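Local coordinates for CghA (PDB 6KBC), which is a fungal two-domain protein, both halves belonging to the calycin clan of beta-barrel folds, with the ligand WK1 held in a pocket, at residues G31-K36 with M226-L231; T167-D172 with Y182-I187; F341-H346 with F367-T372. All blocks are in the same frame, centred on the assembly; numbering follows the deposited sequence.

In the fold
Contacts 1 and 2 are neighbours in the N-terminal half, their centres 9 Å apart, because strands 223-231 and 181-200 pair side by side. S229 OG lies 2.6 Å from Y182 O and R228 N lies 2.8 Å from F184 O, both probable hydrogen bonds. Each contact brings one residue to the WK1 pocket, L231 from contact 1 and W183 from contact 2, and both touch the ligand. Contact 3 belongs to the C-terminal half, its centre 28 Å from that of contact 1 and 25 Å from that of contact 2. It touches neither, although the side chain of F367 is still about 10 Å from WK1.

Contact 1: residues G31-K36 with M226-L231; sequences GNLFPK and MDRSWL
R228 rises from strand 226-231 and turns the NE side of its guanidinium to the backbone of the loop, where NE and NH2 bind the carbonyl of N32. The bonds to N32 O measure 2.8 Å from NE and 3.1 Å from NH2. NH2 approaches nearly along the C=O axis while NE stands above the carbonyl plane. NH2 also makes a weak bond of 3.1 Å to F34 O and a salt bridge to E47, so the N32 carbonyl and the E47 carboxylate, with weak help from F34 O, hold the rotation of this buried group. One guanidinium face is backed by W230, whose CE3 sits over its centre.

K36 lies across a face of the W230 indole. Its CG stands 3.4 Å from the centroid of the five-membered ring, almost on the normal, in a CH-pi contact. A bend at chi2 (-55°) lifts CD away from the ring, and CE comes back down onto the six-membered ring, 3.6 Å from W230 CZ2. NZ ends 4.9 Å from that ring's centroid, an off-centre cation-pi contact. It donates to N32 OD1 at 2.6 Å, in the amide plane on a lone pair, and binds A25 O. The N32 amide is tilted 26° from the indole, against CH2. L33 CD2 meets M226 CE at 3.7 Å.

In the N-terminal calycin-clan half, the loop packs on the strand face bearing M226, R228 and W230, and the strand runs on to L231, which touches WK1. Strand 223-231 lies between strands 46-54 and 181-200, and F34 reaches strand 6-10.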
loop_
_atom_site.group_PDB
_atom_site.type_symbol
_atom_site.label_atom_id
_atom_site.label_comp_id
_atom_site.label_asym_id
_atom_site.label_seq_id
_atom_site.Cartn_x
_atom_site.Cartn_y
_atom_site.Cartn_z
ATOM N N GLY A 31 12.561 2.794 -9.025
ATOM C CA GLY A 31 11.800 2.785 -7.793
ATOM C C GLY A 31 11.390 4.163 -7.324
ATOM O O GLY A 31 10.438 4.286 -6.543
ATOM N N ASN A 32 12.086 5.210 -7.781
ATOM C CA ASN A 32 11.779 6.582 -7.379
ATOM C C ASN A 32 11.834 6.750 -5.868
ATOM O O ASN A 32 11.109 7.565 -5.298
ATOM C CB ASN A 32 10.415 7.036 -7.909
ATOM C CG ASN A 32 10.465 7.457 -9.360
ATOM O OD1 ASN A 32 10.553 8.652 -9.664
ATOM N ND2 ASN A 32 10.399 6.492 -10.261
ATOM N N LEU A 33 12.703 5.987 -5.211
ATOM C CA LEU A 33 12.671 5.917 -3.756
ATOM C C LEU A 33 13.175 7.192 -3.103
ATOM O O LEU A 33 12.814 7.480 -1.953
ATOM C CB LEU A 33 13.501 4.724 -3.273
ATOM C CG LEU A 33 12.926 3.386 -3.717
ATOM C CD1 LEU A 33 13.794 2.224 -3.217
ATOM C CD2 LEU A 33 11.475 3.281 -3.235
ATOM N N PHE A 34 14.020 7.952 -3.788
ATOM C CA PHE A 34 14.497 9.192 -3.197
ATOM C C PHE A 34 13.363 10.216 -3.146
ATOM O O PHE A 34 12.582 10.328 -4.096
ATOM C CB PHE A 34 15.685 9.744 -3.986
ATOM C CG PHE A 34 16.408 10.848 -3.273
ATOM C CD1 PHE A 34 17.284 10.560 -2.233
ATOM C CD2 PHE A 34 16.192 12.174 -3.615
ATOM C CE1 PHE A 34 17.948 11.577 -1.560
ATOM C CE2 PHE A 34 16.851 13.193 -2.946
ATOM C CZ PHE A 34 17.728 12.895 -1.920
ATOM N N PRO A 35 13.236 10.962 -2.049
ATOM C CA PRO A 35 12.086 11.858 -1.892
ATOM C C PRO A 35 11.966 12.858 -3.033
ATOM O O PRO A 35 12.965 13.357 -3.560
ATOM C CB PRO A 35 12.367 12.564 -0.562
ATOM C CG PRO A 35 13.225 11.611 0.186
ATOM C CD PRO A 35 14.071 10.922 -0.837
ATOM N N LYS A 36 10.717 13.144 -3.411
ATOM C CA LYS A 36 10.431 14.117 -4.455
ATOM C C LYS A 36 10.433 15.540 -3.925
ATOM O O LYS A 36 10.538 16.482 -4.718
ATOM C CB LYS A 36 9.083 13.796 -5.109
ATOM C CG LYS A 36 9.068 12.432 -5.798
ATOM C CD LYS A 36 10.196 12.311 -6.803
ATOM C CE LYS A 36 10.185 10.967 -7.479
ATOM N NZ LYS A 36 11.310 10.792 -8.444
ATOM N N MET A 226 6.866 -3.740 -1.628
ATOM C CA MET A 226 7.273 -2.374 -1.283
ATOM C C MET A 226 6.518 -1.447 -2.230
ATOM O O MET A 226 6.573 -1.666 -3.410
ATOM C CB MET A 226 8.779 -2.200 -1.427
ATOM C CG MET A 226 9.273 -0.954 -0.773
ATOM S SD MET A 226 9.176 0.401 -1.902
ATOM C CE MET A 226 9.163 1.788 -0.781
ATOM N N ASP A 227 5.741 -0.535 -1.666
ATOM C CA ASP A 227 4.936 0.422 -2.454
ATOM C C ASP A 227 5.510 1.820 -2.239
ATOM O O ASP A 227 5.920 2.113 -1.155
ATOM C CB ASP A 227 3.456 0.365 -2.099
ATOM C CG ASP A 227 2.756 -0.920 -2.499
ATOM O OD1 ASP A 227 3.368 -1.945 -2.478
ATOM O OD2 ASP A 227 1.609 -0.853 -2.825
ATOM N N ARG A 228 5.444 2.632 -3.273
ATOM C CA ARG A 228 6.012 3.973 -3.236
ATOM C C ARG A 228 4.980 4.942 -3.774
ATOM O O ARG A 228 4.395 4.697 -4.832
ATOM C CB ARG A 228 7.299 4.046 -4.064
ATOM C CG ARG A 228 7.856 5.441 -4.274
ATOM C CD ARG A 228 8.283 6.110 -2.988
ATOM N NE ARG A 228 9.124 7.267 -3.296
ATOM C CZ ARG A 228 8.902 8.511 -2.875
ATOM N NH1 ARG A 228 7.863 8.798 -2.108
ATOM N NH2 ARG A 228 9.740 9.481 -3.221
ATOM N N SER A 229 4.767 6.034 -3.052
ATOM C CA SER A 229 3.749 6.997 -3.420
ATOM C C SER A 229 4.235 8.405 -3.120
ATOM O O SER A 229 5.014 8.631 -2.187
ATOM C CB SER A 229 2.448 6.741 -2.668
ATOM O OG SER A 229 1.483 7.758 -2.923
ATOM N N TRP A 230 3.760 9.351 -3.924
ATOM C CA TRP A 230 3.869 10.757 -3.557
ATOM C C TRP A 230 2.782 11.546 -4.274
ATOM O O TRP A 230 2.406 11.226 -5.403
ATOM C CB TRP A 230 5.266 11.309 -3.866
ATOM C CG TRP A 230 5.575 11.438 -5.321
ATOM C CD1 TRP A 230 5.416 12.548 -6.101
ATOM C CD2 TRP A 230 6.133 10.427 -6.169
ATOM N NE1 TRP A 230 5.833 12.283 -7.386
ATOM C CE2 TRP A 230 6.269 10.987 -7.454
ATOM C CE3 TRP A 230 6.514 9.097 -5.971
ATOM C CZ2 TRP A 230 6.774 10.264 -8.533
ATOM C CZ3 TRP A 230 7.015 8.388 -7.035
ATOM C CH2 TRP A 230 7.143 8.971 -8.301
ATOM N N LEU A 231 2.281 12.572 -3.592
ATOM C CA LEU A 231 1.209 13.442 -4.064
ATOM C C LEU A 231 1.548 14.863 -3.641
ATOM O O LEU A 231 1.950 15.075 -2.488
ATOM C CB LEU A 231 -0.144 13.071 -3.448
ATOM C CG LEU A 231 -0.884 11.858 -3.951
ATOM C CD1 LEU A 231 -0.358 10.620 -3.223
ATOM C CD2 LEU A 231 -2.365 12.081 -3.664
#

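Contact 2: residues T167-D172 with Y182-I187; sequences TLPQSD and YWFRPI
T167 and L168 run beside R185 and P186, with CA atoms 6.3 Å apart for T167 and R185 and 6.0 Å for L168 and P186. The two segments point in roughly opposing directions, 149° apart, but 167-172 is irregular, and the chain of 182-187 turns a corner at P186 and I187. No direct backbone bond joins them; water 1 does so instead, donating to T167 O at 2.9 Å and accepting from R185 N at 2.7 Å.

T167 OG1, anti to the backbone N (chi1 -172°), donates to R185 O. The modelled separation of OG1 and O, 2.5 Å, is very short and doubtful. Water 2 links the same OG1 to R185 NE, while R185 NH1 binds N272 O. The P169 ring crosses F184 at about a right angle, its CG over the phenyl centre and 3.8 Å from the centroid in a CH-pi contact. L168 CD2 rests on P186 CA. Y182 offers a ring edge, CE1 coming 3.9 Å from D172 O.

The loop fastens onto strand 181-200 near the corner at P186, just before helix 172-175, where the S171 side chain caps E174 N. A175 of that helix packs on P169, Y182 and F184. Strand 181-200, whose W183 touches WK1, pairs with strands 154-162 and 223-231, and strand 269-277 packs on T167, F184 and R185 where the two halves meet.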
loop_
_atom_site.group_PDB
_atom_site.type_symbol
_atom_site.label_atom_id
_atom_site.label_comp_id
_atom_site.label_asym_id
_atom_site.label_seq_id
_atom_site.Cartn_x
_atom_site.Cartn_y
_atom_site.Cartn_z
ATOM N N THR A 167 7.530 -4.628 -12.750
ATOM C CA THR A 167 6.702 -3.718 -11.965
ATOM C C THR A 167 6.948 -2.231 -12.210
ATOM O O THR A 167 6.070 -1.404 -11.940
ATOM C CB THR A 167 6.912 -4.008 -10.475
ATOM O OG1 THR A 167 5.968 -3.254 -9.701
ATOM C CG2 THR A 167 8.339 -3.631 -10.041
ATOM N N LEU A 168 8.146 -1.865 -12.685
ATOM C CA LEU A 168 8.487 -0.447 -12.575
ATOM C C LEU A 168 7.769 0.352 -13.665
ATOM O O LEU A 168 7.607 -0.134 -14.787
ATOM C CB LEU A 168 10.009 -0.254 -12.672
ATOM C CG LEU A 168 10.792 -0.829 -11.476
ATOM C CD1 LEU A 168 12.319 -0.806 -11.704
ATOM C CD2 LEU A 168 10.457 -0.080 -10.187
ATOM N N PRO A 169 7.298 1.561 -13.351
ATOM C CA PRO A 169 6.603 2.357 -14.364
ATOM C C PRO A 169 7.583 2.883 -15.396
ATOM O O PRO A 169 8.695 3.314 -15.073
ATOM C CB PRO A 169 5.976 3.496 -13.557
ATOM C CG PRO A 169 6.891 3.657 -12.395
ATOM C CD PRO A 169 7.382 2.265 -12.062
ATOM N N GLN A 170 7.151 2.848 -16.648
ATOM C CA GLN A 170 7.989 3.213 -17.775
ATOM C C GLN A 170 7.729 4.639 -18.240
ATOM O O GLN A 170 8.358 5.096 -19.200
ATOM C CB GLN A 170 7.750 2.236 -18.922
ATOM C CG GLN A 170 8.047 0.749 -18.619
ATOM C CD GLN A 170 9.424 0.491 -18.013
ATOM O OE1 GLN A 170 9.591 0.444 -16.789
ATOM N NE2 GLN A 170 10.427 0.348 -18.875
ATOM N N SER A 171 6.839 5.353 -17.555
ATOM C CA SER A 171 6.327 6.652 -17.966
ATOM C C SER A 171 5.609 7.265 -16.773
ATOM O O SER A 171 5.307 6.583 -15.790
ATOM C CB SER A 171 5.392 6.511 -19.170
ATOM O OG SER A 171 4.121 6.009 -18.762
ATOM N N ASP A 172 5.348 8.571 -16.859
ATOM C CA ASP A 172 4.595 9.230 -15.799
ATOM C C ASP A 172 3.216 8.604 -15.636
ATOM O O ASP A 172 2.744 8.414 -14.510
ATOM C CB ASP A 172 4.468 10.725 -16.089
ATOM C CG ASP A 172 5.753 11.477 -15.827
ATOM O OD1 ASP A 172 6.838 10.861 -15.941
ATOM O OD2 ASP A 172 5.672 12.676 -15.489
ATOM N N TYR A 182 0.776 9.706 -7.492
ATOM C CA TYR A 182 1.569 8.534 -7.840
ATOM C C TYR A 182 1.515 7.503 -6.731
ATOM O O TYR A 182 1.647 7.838 -5.550
ATOM C CB TYR A 182 3.014 8.908 -8.158
ATOM C CG TYR A 182 3.057 10.023 -9.154
ATOM C CD1 TYR A 182 3.017 9.757 -10.517
ATOM C CD2 TYR A 182 3.075 11.341 -8.737
ATOM C CE1 TYR A 182 3.020 10.784 -11.436
ATOM C CE2 TYR A 182 3.077 12.375 -9.649
ATOM C CZ TYR A 182 3.051 12.094 -10.989
ATOM O OH TYR A 182 3.053 13.133 -11.889
ATOM N N TRP A 183 1.261 6.265 -7.132
ATOM C CA TRP A 183 1.361 5.107 -6.259
ATOM C C TRP A 183 1.677 3.929 -7.157
ATOM O O TRP A 183 0.912 3.615 -8.071
ATOM C CB TRP A 183 0.074 4.865 -5.469
ATOM C CG TRP A 183 0.191 3.702 -4.545
ATOM C CD1 TRP A 183 0.364 2.387 -4.892
ATOM C CD2 TRP A 183 0.166 3.739 -3.121
ATOM N NE1 TRP A 183 0.439 1.610 -3.764
ATOM C CE2 TRP A 183 0.317 2.414 -2.665
ATOM C CE3 TRP A 183 0.008 4.759 -2.184
ATOM C CZ2 TRP A 183 0.342 2.090 -1.314
ATOM C CZ3 TRP A 183 0.029 4.438 -0.851
ATOM C CH2 TRP A 183 0.206 3.113 -0.424
ATOM N N PHE A 184 2.813 3.289 -6.924
ATOM C CA PHE A 184 3.152 2.108 -7.690
ATOM C C PHE A 184 4.051 1.251 -6.806
ATOM O O PHE A 184 4.277 1.565 -5.634
ATOM C CB PHE A 184 3.789 2.502 -9.029
ATOM C CG PHE A 184 5.034 3.318 -8.871
ATOM C CD1 PHE A 184 4.962 4.709 -8.780
ATOM C CD2 PHE A 184 6.270 2.701 -8.768
ATOM C CE1 PHE A 184 6.109 5.468 -8.598
ATOM C CE2 PHE A 184 7.421 3.451 -8.598
ATOM C CZ PHE A 184 7.344 4.832 -8.517
ATOM N N ARG A 185 4.578 0.174 -7.366
ATOM C CA ARG A 185 5.209 -0.860 -6.552
ATOM C C ARG A 185 6.649 -1.082 -6.984
ATOM O O ARG A 185 6.909 -1.825 -7.947
ATOM C CB ARG A 185 4.394 -2.149 -6.637
ATOM C CG ARG A 185 3.035 -1.979 -5.943
ATOM C CD ARG A 185 2.029 -3.037 -6.352
ATOM N NE ARG A 185 1.626 -2.892 -7.740
ATOM C CZ ARG A 185 0.653 -2.085 -8.157
ATOM N NH1 ARG A 185 -0.031 -1.361 -7.281
ATOM N NH2 ARG A 185 0.372 -2.014 -9.448
ATOM N N PRO A 186 7.615 -0.466 -6.307
ATOM C CA PRO A 186 9.024 -0.755 -6.623
ATOM C C PRO A 186 9.366 -2.225 -6.500
ATOM O O PRO A 186 10.181 -2.738 -7.281
ATOM C CB PRO A 186 9.781 0.100 -5.604
ATOM C CG PRO A 186 8.871 1.266 -5.378
ATOM C CD PRO A 186 7.487 0.638 -5.338
ATOM N N ILE A 187 8.772 -2.929 -5.538
ATOM C CA ILE A 187 8.866 -4.381 -5.478
ATOM C C ILE A 187 7.455 -4.940 -5.389
ATOM O O ILE A 187 6.790 -4.807 -4.352
ATOM C CB ILE A 187 9.721 -4.877 -4.310
ATOM C CG1 ILE A 187 11.125 -4.277 -4.394
ATOM C CG2 ILE A 187 9.771 -6.383 -4.349
ATOM C CD1 ILE A 187 11.919 -4.429 -3.115
HETATM O O HOH W 1 4.236 -0.733 -9.850
HETATM O O HOH W 2 3.146 -3.893 -9.977
#

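Contact 3: residues F341-H346 with F367-T372; sequences FDLRHH and FVVEVT
D342 pairs with T372 and R344 with E370 as antiparallel hydrogen-bonded pairs, joining two neighbouring strands of the C-terminal calycin domain. D342 N reaches T372 O at 2.8 Å and R344 N reaches E370 O at 2.8 Å, each matched by a return bond. H346 N to V368 O, also 2.8 Å, adds a fifth hydrogen bond.

On the face bearing D342, R344, E370 and T372, a salt bridge joins R344 NH2 to D342 OD2 at 3.2 Å, the nitrogen standing above the carboxylate plane. The stronger salt bridge of D342 runs from OD1 to R326, and D310 O and D312 O take R344 NH1. Water 3 accepts from R344 NE and bonds to T372 OG1. E370 OE2 is hydrogen-bonded to H383 NE2.

The face bearing L343, H345, V369 and V371 is mostly apolar, with H345 as its polar member. L343 and V371 lie side by side, with CG and CG2 3.9 Å apart, against V245 and A247 of strand 239-249. H345 CG lies anti to the carbonyl carbon (chi1 -62°), and the imidazole stacks face to face with F367, centroids 3.5 Å apart and planes 7° from parallel. Bonds from H345 ND1 to L314 O and from NE2 to E390 fix the imidazole's rotation. At the imidazole edge, in its plane, V369 CG1 sits 4.0 Å from H345 CD2.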
loop_
_atom_site.group_PDB
_atom_site.type_symbol
_atom_site.label_atom_id
_atom_site.label_comp_id
_atom_site.label_asym_id
_atom_site.label_seq_id
_atom_site.Cartn_x
_atom_site.Cartn_y
_atom_site.Cartn_z
ATOM N N PHE A 341 -11.671 -12.491 -8.678
ATOM C CA PHE A 341 -11.368 -12.961 -7.341
ATOM C C PHE A 341 -12.305 -12.296 -6.360
ATOM O O PHE A 341 -12.594 -11.100 -6.468
ATOM C CB PHE A 341 -9.912 -12.668 -6.931
ATOM C CG PHE A 341 -8.909 -13.217 -7.891
ATOM C CD1 PHE A 341 -8.453 -14.525 -7.761
ATOM C CD2 PHE A 341 -8.444 -12.443 -8.942
ATOM C CE1 PHE A 341 -7.508 -15.042 -8.658
ATOM C CE2 PHE A 341 -7.513 -12.960 -9.837
ATOM C CZ PHE A 341 -7.063 -14.262 -9.693
ATOM N N ASP A 342 -12.763 -13.074 -5.397
ATOM C CA ASP A 342 -13.505 -12.532 -4.275
ATOM C C ASP A 342 -12.568 -12.468 -3.091
ATOM O O ASP A 342 -11.910 -13.464 -2.753
ATOM C CB ASP A 342 -14.738 -13.380 -3.966
ATOM C CG ASP A 342 -15.875 -13.098 -4.939
ATOM O OD1 ASP A 342 -15.685 -12.258 -5.857
ATOM O OD2 ASP A 342 -16.957 -13.679 -4.770
ATOM N N LEU A 343 -12.472 -11.294 -2.496
ATOM C CA LEU A 343 -11.620 -11.064 -1.340
ATOM C C LEU A 343 -12.563 -10.790 -0.183
ATOM O O LEU A 343 -13.123 -9.695 -0.081
ATOM C CB LEU A 343 -10.675 -9.897 -1.577
ATOM C CG LEU A 343 -9.421 -10.206 -2.408
ATOM C CD1 LEU A 343 -9.768 -10.628 -3.808
ATOM C CD2 LEU A 343 -8.606 -8.953 -2.444
ATOM N N ARG A 344 -12.768 -11.780 0.676
ATOM C CA ARG A 344 -13.789 -11.658 1.707
ATOM C C ARG A 344 -13.132 -11.402 3.047
ATOM O O ARG A 344 -12.134 -12.044 3.390
ATOM C CB ARG A 344 -14.699 -12.890 1.740
ATOM C CG ARG A 344 -15.471 -12.991 0.436
ATOM C CD ARG A 344 -16.365 -14.219 0.357
ATOM N NE ARG A 344 -17.111 -14.199 -0.895
ATOM C CZ ARG A 344 -18.268 -13.565 -1.061
ATOM N NH1 ARG A 344 -18.816 -12.892 -0.046
ATOM N NH2 ARG A 344 -18.875 -13.597 -2.243
ATOM N N HIS A 345 -13.697 -10.443 3.787
ATOM C CA HIS A 345 -13.159 -10.022 5.073
ATOM C C HIS A 345 -13.117 -11.192 6.042
ATOM O O HIS A 345 -14.168 -11.709 6.443
ATOM C CB HIS A 345 -14.014 -8.906 5.667
ATOM C CG HIS A 345 -14.046 -7.664 4.826
ATOM N ND1 HIS A 345 -15.092 -6.767 4.866
ATOM C CD2 HIS A 345 -13.153 -7.167 3.936
ATOM C CE1 HIS A 345 -14.848 -5.774 4.028
ATOM N NE2 HIS A 345 -13.670 -5.985 3.462
ATOM N N HIS A 346 -11.909 -11.594 6.429
ATOM C CA HIS A 346 -11.708 -12.711 7.334
ATOM C C HIS A 346 -11.379 -12.263 8.745
ATOM O O HIS A 346 -11.910 -12.817 9.705
ATOM C CB HIS A 346 -10.593 -13.626 6.811
ATOM C CG HIS A 346 -10.319 -14.786 7.712
ATOM N ND1 HIS A 346 -11.128 -15.901 7.753
ATOM C CD2 HIS A 346 -9.347 -14.988 8.635
ATOM C CE1 HIS A 346 -10.662 -16.744 8.657
ATOM N NE2 HIS A 346 -9.578 -16.217 9.203
ATOM N N PHE A 367 -8.302 -5.231 6.652
ATOM C CA PHE A 367 -8.743 -6.604 6.813
ATOM C C PHE A 367 -7.680 -7.553 6.287
ATOM O O PHE A 367 -7.010 -7.271 5.287
ATOM C CB PHE A 367 -10.022 -6.902 6.037
ATOM C CG PHE A 367 -11.223 -6.184 6.549
ATOM C CD1 PHE A 367 -11.977 -6.726 7.575
ATOM C CD2 PHE A 367 -11.592 -4.958 6.006
ATOM C CE1 PHE A 367 -13.112 -6.052 8.042
ATOM C CE2 PHE A 367 -12.725 -4.286 6.473
ATOM C CZ PHE A 367 -13.472 -4.834 7.483
ATOM N N VAL A 368 -7.568 -8.699 6.944
ATOM C CA VAL A 368 -7.030 -9.886 6.291
ATOM C C VAL A 368 -8.177 -10.523 5.525
ATOM O O VAL A 368 -9.266 -10.720 6.077
ATOM C CB VAL A 368 -6.448 -10.863 7.323
ATOM C CG1 VAL A 368 -5.997 -12.150 6.634
ATOM C CG2 VAL A 368 -5.315 -10.211 8.109
ATOM N N VAL A 369 -7.961 -10.827 4.252
ATOM C CA VAL A 369 -9.048 -11.331 3.429
ATOM C C VAL A 369 -8.724 -12.749 2.995
ATOM O O VAL A 369 -7.572 -13.089 2.729
ATOM C CB VAL A 369 -9.311 -10.441 2.194
ATOM C CG1 VAL A 369 -9.931 -9.098 2.631
ATOM C CG2 VAL A 369 -7.998 -10.213 1.439
ATOM N N GLU A 370 -9.761 -13.566 2.888
ATOM C CA GLU A 370 -9.651 -14.849 2.219
ATOM C C GLU A 370 -9.983 -14.641 0.748
ATOM O O GLU A 370 -10.938 -13.935 0.410
ATOM C CB GLU A 370 -10.610 -15.858 2.843
ATOM C CG GLU A 370 -10.363 -17.289 2.415
ATOM C CD GLU A 370 -11.140 -18.267 3.286
ATOM O OE1 GLU A 370 -11.868 -17.800 4.196
ATOM O OE2 GLU A 370 -10.985 -19.490 3.097
ATOM N N VAL A 371 -9.195 -15.259 -0.127
ATOM C CA VAL A 371 -9.238 -14.999 -1.564
ATOM C C VAL A 371 -9.644 -16.276 -2.286
ATOM O O VAL A 371 -9.072 -17.344 -2.040
ATOM C CB VAL A 371 -7.873 -14.494 -2.072
ATOM C CG1 VAL A 371 -7.936 -14.137 -3.558
ATOM C CG2 VAL A 371 -7.420 -13.307 -1.237
ATOM N N THR A 372 -10.626 -16.163 -3.176
ATOM C CA THR A 372 -11.074 -17.257 -4.027
ATOM C C THR A 372 -11.281 -16.739 -5.444
ATOM O O THR A 372 -11.571 -15.563 -5.642
ATOM C CB THR A 372 -12.381 -17.880 -3.489
ATOM O OG1 THR A 372 -13.439 -16.919 -3.616
ATOM C CG2 THR A 372 -12.244 -18.288 -2.030
HETATM O O HOH W 3 -15.985 -16.271 -2.649
HETATM O O HOH W 4 -13.374 -15.474 5.368
#